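Local coordinates for N-acetyltransferase domain-containing protein (Xanthomonas campestris pv. campestris, PDB 2OZH) that probably transfers an acyl group, most likely acetyl from acetyl-CoA as in other GNAT-family enzymes, to a substrate that is not known, at residues R61-G73 and P98-T110. Numbering follows the deposited sequence. Where two conformers were deposited one is given.
Sequences RVISDYATFAYLG and PDLQGLRRFSLAT. With EDO (1,2-ethanediol), chain E; EDO (1,2-ethanediol), chain H.
A70 and F106 pair at the middle of a parallel strand couple, the start of strand 69-77 beside strand 105-109, the two strands of a beta-alpha-beta crossover in the GNAT fold whose connecting helix is 86-96. Here the helix-covered face is packed tightly, while waters bridge the two segments at either end of the strand pair. A70 N donates to R105 O and A70 O accepts from S107 N (2.8 Å), the two bonds that flank the A70-F106 pair; L72 N meets S107 O almost head-on at 3.0 Å. On the helix side the F106 ring, its CG anti to the backbone N (chi1 -153°), lies back across the neighbouring strand, and A70 CB sits over its centre in a CH-pi contact, 3.6 Å from the centroid. L103 CD1 closes on the same methyl, while L100 and V62 meet tip to tip, L100 CD2 being 3.9 Å from V62 CG1; M95 and V94 of the helix cover F106. On the other face F69 packs on I63 of the second subunit and R105 forms a salt bridge with E133 of that subunit; at its outer edge strand 105-109 pairs antiparallel with a strand of the same subunit, continuing the sheet. At the ends water takes over part of the bridging. Between the loops, one water donates to both A67 O and G102 O, another to A67 O and Q101 O. Beyond the last direct strand bond, a third water accepts from A109 N at 3.0 Å and donates to L72 O at 2.6 Å.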
loop_
_atom_site.group_PDB
_atom_site.type_symbol
_atom_site.label_atom_id
_atom_site.label_comp_id
_atom_site.label_asym_id
_atom_site.label_seq_id
_atom_site.Cartn_x
_atom_site.Cartn_y
_atom_site.Cartn_z
ATOM N N ARG A 61 0.193 11.174 3.901
ATOM C CA ARG A 61 1.169 10.275 3.321
ATOM C C ARG A 61 0.495 9.159 2.533
ATOM O O ARG A 61 -0.460 8.563 3.018
ATOM C CB ARG A 61 2.079 9.678 4.398
ATOM C CG ARG A 61 3.243 8.878 3.819
ATOM C CD ARG A 61 4.311 8.610 4.857
ATOM N NE ARG A 61 3.875 7.745 5.937
ATOM C CZ ARG A 61 4.012 6.426 5.939
ATOM N NH1 ARG A 61 4.460 5.785 4.872
ATOM N NH2 ARG A 61 3.720 5.746 7.022
ATOM N N VAL A 62 0.987 8.924 1.331
ATOM C CA VAL A 62 0.432 7.912 0.448
ATOM C C VAL A 62 1.502 6.879 0.087
ATOM O O VAL A 62 2.598 7.232 -0.334
ATOM C CB VAL A 62 -0.162 8.563 -0.818
ATOM C CG1 VAL A 62 -0.678 7.496 -1.797
ATOM C CG2 VAL A 62 -1.261 9.534 -0.458
ATOM N N ILE A 63 1.182 5.596 0.225
ATOM C CA ILE A 63 2.036 4.513 -0.226
ATOM C C ILE A 63 1.333 3.951 -1.476
ATOM O O ILE A 63 0.182 3.547 -1.395
ATOM C CB ILE A 63 2.170 3.429 0.834
ATOM C CG1 ILE A 63 2.727 4.033 2.127
ATOM C CG2 ILE A 63 3.076 2.322 0.336
ATOM C CD1 ILE A 63 2.707 3.069 3.295
ATOM N N SER A 64 2.034 3.895 -2.597
ATOM C CA SER A 64 1.388 3.521 -3.855
ATOM C C SER A 64 2.376 2.984 -4.847
ATOM O O SER A 64 3.565 3.297 -4.783
ATOM C CB SER A 64 0.728 4.761 -4.439
ATOM O OG SER A 64 0.001 4.498 -5.647
ATOM N N ASP A 65 1.872 2.197 -5.805
ATOM C CA ASP A 65 2.628 1.836 -6.995
ATOM C C ASP A 65 2.431 2.822 -8.144
ATOM O O ASP A 65 2.968 2.604 -9.220
ATOM C CB ASP A 65 2.323 0.415 -7.432
ATOM C CG ASP A 65 0.920 0.221 -7.900
ATOM O OD1 ASP A 65 0.109 1.173 -7.818
ATOM O OD2 ASP A 65 0.638 -0.902 -8.389
ATOM N N TYR A 66 1.649 3.880 -7.914
ATOM C CA TYR A 66 1.372 4.910 -8.914
ATOM C C TYR A 66 0.752 4.319 -10.162
ATOM O O TYR A 66 0.924 4.837 -11.288
ATOM C CB TYR A 66 2.637 5.725 -9.253
ATOM C CG TYR A 66 3.374 6.127 -8.005
ATOM C CD1 TYR A 66 2.751 6.862 -7.008
ATOM C CD2 TYR A 66 4.663 5.685 -7.765
ATOM C CE1 TYR A 66 3.387 7.139 -5.802
ATOM C CE2 TYR A 66 5.332 5.982 -6.571
ATOM C CZ TYR A 66 4.670 6.695 -5.583
ATOM O OH TYR A 66 5.309 6.999 -4.389
ATOM N N ALA A 67 0.009 3.225 -9.980
ATOM C CA ALA A 67 -0.562 2.493 -11.096
ATOM C C ALA A 67 -1.872 1.786 -10.814
ATOM O O ALA A 67 -2.825 1.941 -11.587
ATOM C CB ALA A 67 0.450 1.498 -11.624
ATOM N N THR A 68 -1.926 1.042 -9.711
ATOM C CA THR A 68 -3.062 0.195 -9.389
ATOM C C THR A 68 -3.636 0.377 -7.978
ATOM O O THR A 68 -4.805 0.098 -7.777
ATOM C CB THR A 68 -2.769 -1.302 -9.578
ATOM O OG1 THR A 68 -1.866 -1.778 -8.559
ATOM C CG2 THR A 68 -2.251 -1.591 -10.973
ATOM N N PHE A 69 -2.813 0.806 -7.020
ATOM C CA PHE A 69 -3.159 0.765 -5.611
ATOM C C PHE A 69 -2.515 1.912 -4.876
ATOM O O PHE A 69 -1.368 2.268 -5.151
ATOM C CB PHE A 69 -2.644 -0.534 -4.974
ATOM C CG PHE A 69 -2.852 -0.584 -3.481
ATOM C CD1 PHE A 69 -4.040 -1.028 -2.925
ATOM C CD2 PHE A 69 -1.832 -0.176 -2.615
ATOM C CE1 PHE A 69 -4.202 -1.028 -1.548
ATOM C CE2 PHE A 69 -2.010 -0.191 -1.259
ATOM C CZ PHE A 69 -3.193 -0.626 -0.726
ATOM N N ALA A 70 -3.252 2.491 -3.929
ATOM C CA ALA A 70 -2.671 3.439 -2.973
ATOM C C ALA A 70 -3.299 3.241 -1.607
ATOM O O ALA A 70 -4.454 2.840 -1.498
ATOM C CB ALA A 70 -2.873 4.879 -3.413
ATOM N N TYR A 71 -2.522 3.608 -0.583
ATOM C CA TYR A 71 -2.946 3.582 0.807
ATOM C C TYR A 71 -2.628 4.942 1.416
ATOM O O TYR A 71 -1.508 5.416 1.284
ATOM C CB TYR A 71 -2.204 2.460 1.578
ATOM C CG TYR A 71 -2.412 2.482 3.070
ATOM C CD1 TYR A 71 -3.597 2.067 3.645
ATOM C CD2 TYR A 71 -1.427 2.943 3.873
ATOM C CE1 TYR A 71 -3.760 2.129 5.049
ATOM C CE2 TYR A 71 -1.583 3.021 5.259
ATOM C CZ TYR A 71 -2.735 2.604 5.808
ATOM O OH TYR A 71 -2.865 2.716 7.211
ATOM N N LEU A 72 -3.603 5.549 2.074
ATOM C CA LEU A 72 -3.470 6.838 2.740
ATOM C C LEU A 72 -3.320 6.626 4.221
ATOM O O LEU A 72 -4.074 5.909 4.835
ATOM C CB LEU A 72 -4.735 7.651 2.474
ATOM C CG LEU A 72 -4.833 9.038 3.110
ATOM C CD1 LEU A 72 -3.805 9.990 2.479
ATOM C CD2 LEU A 72 -6.261 9.592 3.018
ATOM N N GLY A 73 -2.394 7.364 4.817
ATOM C CA GLY A 73 -2.270 7.403 6.273
ATOM C C GLY A 73 -1.515 8.625 6.753
ATOM O O GLY A 73 -1.133 9.498 5.986
ATOM N N PRO A 98 -1.047 13.726 -10.191
ATOM C CA PRO A 98 -1.004 13.019 -11.460
ATOM C C PRO A 98 -0.579 11.562 -11.376
ATOM O O PRO A 98 -0.854 10.798 -12.307
ATOM C CB PRO A 98 0.009 13.830 -12.286
ATOM C CG PRO A 98 0.653 14.752 -11.389
ATOM C CD PRO A 98 -0.166 14.903 -10.158
ATOM N N ASP A 99 0.085 11.161 -10.306
ATOM C CA ASP A 99 0.566 9.771 -10.172
ATOM C C ASP A 99 -0.419 8.913 -9.400
ATOM O O ASP A 99 -0.123 7.751 -9.137
ATOM C CB ASP A 99 1.948 9.735 -9.529
ATOM C CG ASP A 99 3.002 10.437 -10.387
ATOM O OD1 ASP A 99 2.916 10.372 -11.632
ATOM O OD2 ASP A 99 3.914 11.063 -9.823
ATOM N N LEU A 100 -1.561 9.477 -9.002
ATOM C CA LEU A 100 -2.584 8.768 -8.243
ATOM C C LEU A 100 -3.935 8.715 -8.942
ATOM O O LEU A 100 -4.987 8.568 -8.315
ATOM C CB LEU A 100 -2.751 9.384 -6.858
ATOM C CG LEU A 100 -1.517 9.437 -5.971
ATOM C CD1 LEU A 100 -1.832 10.099 -4.652
ATOM C CD2 LEU A 100 -0.963 8.058 -5.683
ATOM N N GLN A 101 -3.898 8.809 -10.272
ATOM C CA GLN A 101 -5.100 8.738 -11.083
ATOM C C GLN A 101 -5.318 7.343 -11.635
ATOM O O GLN A 101 -4.375 6.583 -11.806
ATOM C CB GLN A 101 -5.017 9.721 -12.263
ATOM C CG GLN A 101 -4.800 11.169 -11.854
ATOM C CD GLN A 101 -5.836 11.647 -10.883
ATOM O OE1 GLN A 101 -7.041 11.575 -11.163
ATOM N NE2 GLN A 101 -5.407 12.105 -9.701
ATOM N N GLY A 102 -6.578 6.998 -11.877
ATOM C CA GLY A 102 -6.890 5.722 -12.495
ATOM C C GLY A 102 -6.628 4.493 -11.652
ATOM O O GLY A 102 -6.508 3.389 -12.187
ATOM N N LEU A 103 -6.543 4.650 -10.333
ATOM C CA LEU A 103 -6.224 3.524 -9.500
ATOM C C LEU A 103 -7.424 2.626 -9.307
ATOM O O LEU A 103 -8.548 3.122 -9.157
ATOM C CB LEU A 103 -5.760 4.032 -8.123
ATOM C CG LEU A 103 -4.562 4.976 -8.080
ATOM C CD1 LEU A 103 -4.282 5.409 -6.659
ATOM C CD2 LEU A 103 -3.308 4.323 -8.667
ATOM N N ARG A 104 -7.188 1.332 -9.249
ATOM C CA ARG A 104 -8.227 0.364 -8.980
ATOM C C ARG A 104 -8.721 0.473 -7.548
ATOM O O ARG A 104 -9.928 0.372 -7.273
ATOM C CB ARG A 104 -7.680 -1.031 -9.237
ATOM C CG ARG A 104 -8.752 -2.037 -9.274
ATOM C CD ARG A 104 -8.324 -3.174 -10.152
ATOM N NE ARG A 104 -9.337 -4.174 -9.981
ATOM C CZ ARG A 104 -9.411 -4.929 -8.889
ATOM N NH1 ARG A 104 -8.493 -4.822 -7.929
ATOM N NH2 ARG A 104 -10.376 -5.799 -8.775
ATOM N N ARG A 105 -7.781 0.665 -6.611
ATOM C CA ARG A 105 -8.123 0.712 -5.192
ATOM C C ARG A 105 -7.291 1.744 -4.463
ATOM O O ARG A 105 -6.052 1.751 -4.588
ATOM C CB ARG A 105 -7.889 -0.644 -4.535
ATOM C CG ARG A 105 -8.608 -0.756 -3.174
ATOM C CD ARG A 105 -8.205 -1.962 -2.387
ATOM N NE ARG A 105 -8.342 -3.238 -3.074
ATOM C CZ ARG A 105 -9.204 -4.214 -2.793
ATOM N NH1 ARG A 105 -10.166 -4.131 -1.867
ATOM N NH2 ARG A 105 -9.065 -5.317 -3.480
ATOM N N PHE A 106 -7.973 2.571 -3.686
ATOM C CA PHE A 106 -7.336 3.533 -2.774
ATOM C C PHE A 106 -7.934 3.201 -1.409
ATOM O O PHE A 106 -9.156 3.281 -1.235
ATOM C CB PHE A 106 -7.655 4.963 -3.201
ATOM C CG PHE A 106 -6.633 5.995 -2.815
ATOM C CD1 PHE A 106 -5.941 5.935 -1.620
ATOM C CD2 PHE A 106 -6.393 7.041 -3.679
ATOM C CE1 PHE A 106 -4.991 6.900 -1.313
ATOM C CE2 PHE A 106 -5.465 8.012 -3.397
ATOM C CZ PHE A 106 -4.782 7.963 -2.193
ATOM N N SER A 107 -7.089 2.800 -0.473
ATOM C CA SER A 107 -7.528 2.308 0.836
ATOM C C SER A 107 -7.064 3.201 1.984
ATOM O O SER A 107 -6.072 3.905 1.865
ATOM C CB SER A 107 -6.939 0.920 1.070
ATOM O OG SER A 107 -7.378 -0.005 0.073
ATOM N N LEU A 108 -7.797 3.134 3.087
ATOM C CA LEU A 108 -7.410 3.824 4.321
ATOM C C LEU A 108 -8.101 3.130 5.495
ATOM O O LEU A 108 -9.028 2.358 5.298
ATOM C CB LEU A 108 -7.782 5.296 4.262
ATOM C CG LEU A 108 -9.249 5.679 4.163
ATOM C CD1 LEU A 108 -9.944 5.583 5.537
ATOM C CD2 LEU A 108 -9.366 7.099 3.592
ATOM N N ALA A 109 -7.620 3.430 6.704
ATOM C CA ALA A 109 -8.306 3.039 7.947
ATOM C C ALA A 109 -8.509 4.270 8.807
ATOM O O ALA A 109 -7.563 5.046 8.944
ATOM C CB ALA A 109 -7.478 2.046 8.687
ATOM N N THR A 110 -9.705 4.414 9.381
ATOM C CA THR A 110 -10.053 5.576 10.204
ATOM C C THR A 110 -10.863 5.127 11.409
ATOM O O THR A 110 -11.813 4.393 11.261
ATOM C CB THR A 110 -10.825 6.671 9.384
ATOM O OG1 THR A 110 -11.140 7.787 10.245
ATOM C CG2 THR A 110 -12.088 6.145 8.767
HETATM C C1 EDO E . -5.719 8.992 7.175
HETATM O O1 EDO E . -4.563 9.010 8.036
HETATM C C2 EDO E . -6.523 7.739 7.361
HETATM O O2 EDO E . -7.181 7.727 8.632
HETATM C C1 EDO H . -9.169 8.746 -10.381
HETATM O O1 EDO H . -8.720 8.837 -11.746
HETATM C C2 EDO H . -10.613 8.301 -10.359
HETATM O O2 EDO H . -10.800 6.996 -9.783
HETATM O O HOH W 1 -5.355 0.976 -11.773
HETATM O O HOH W 2 -3.141 4.363 -13.044
HETATM O O HOH W 3 -4.986 4.779 7.008
#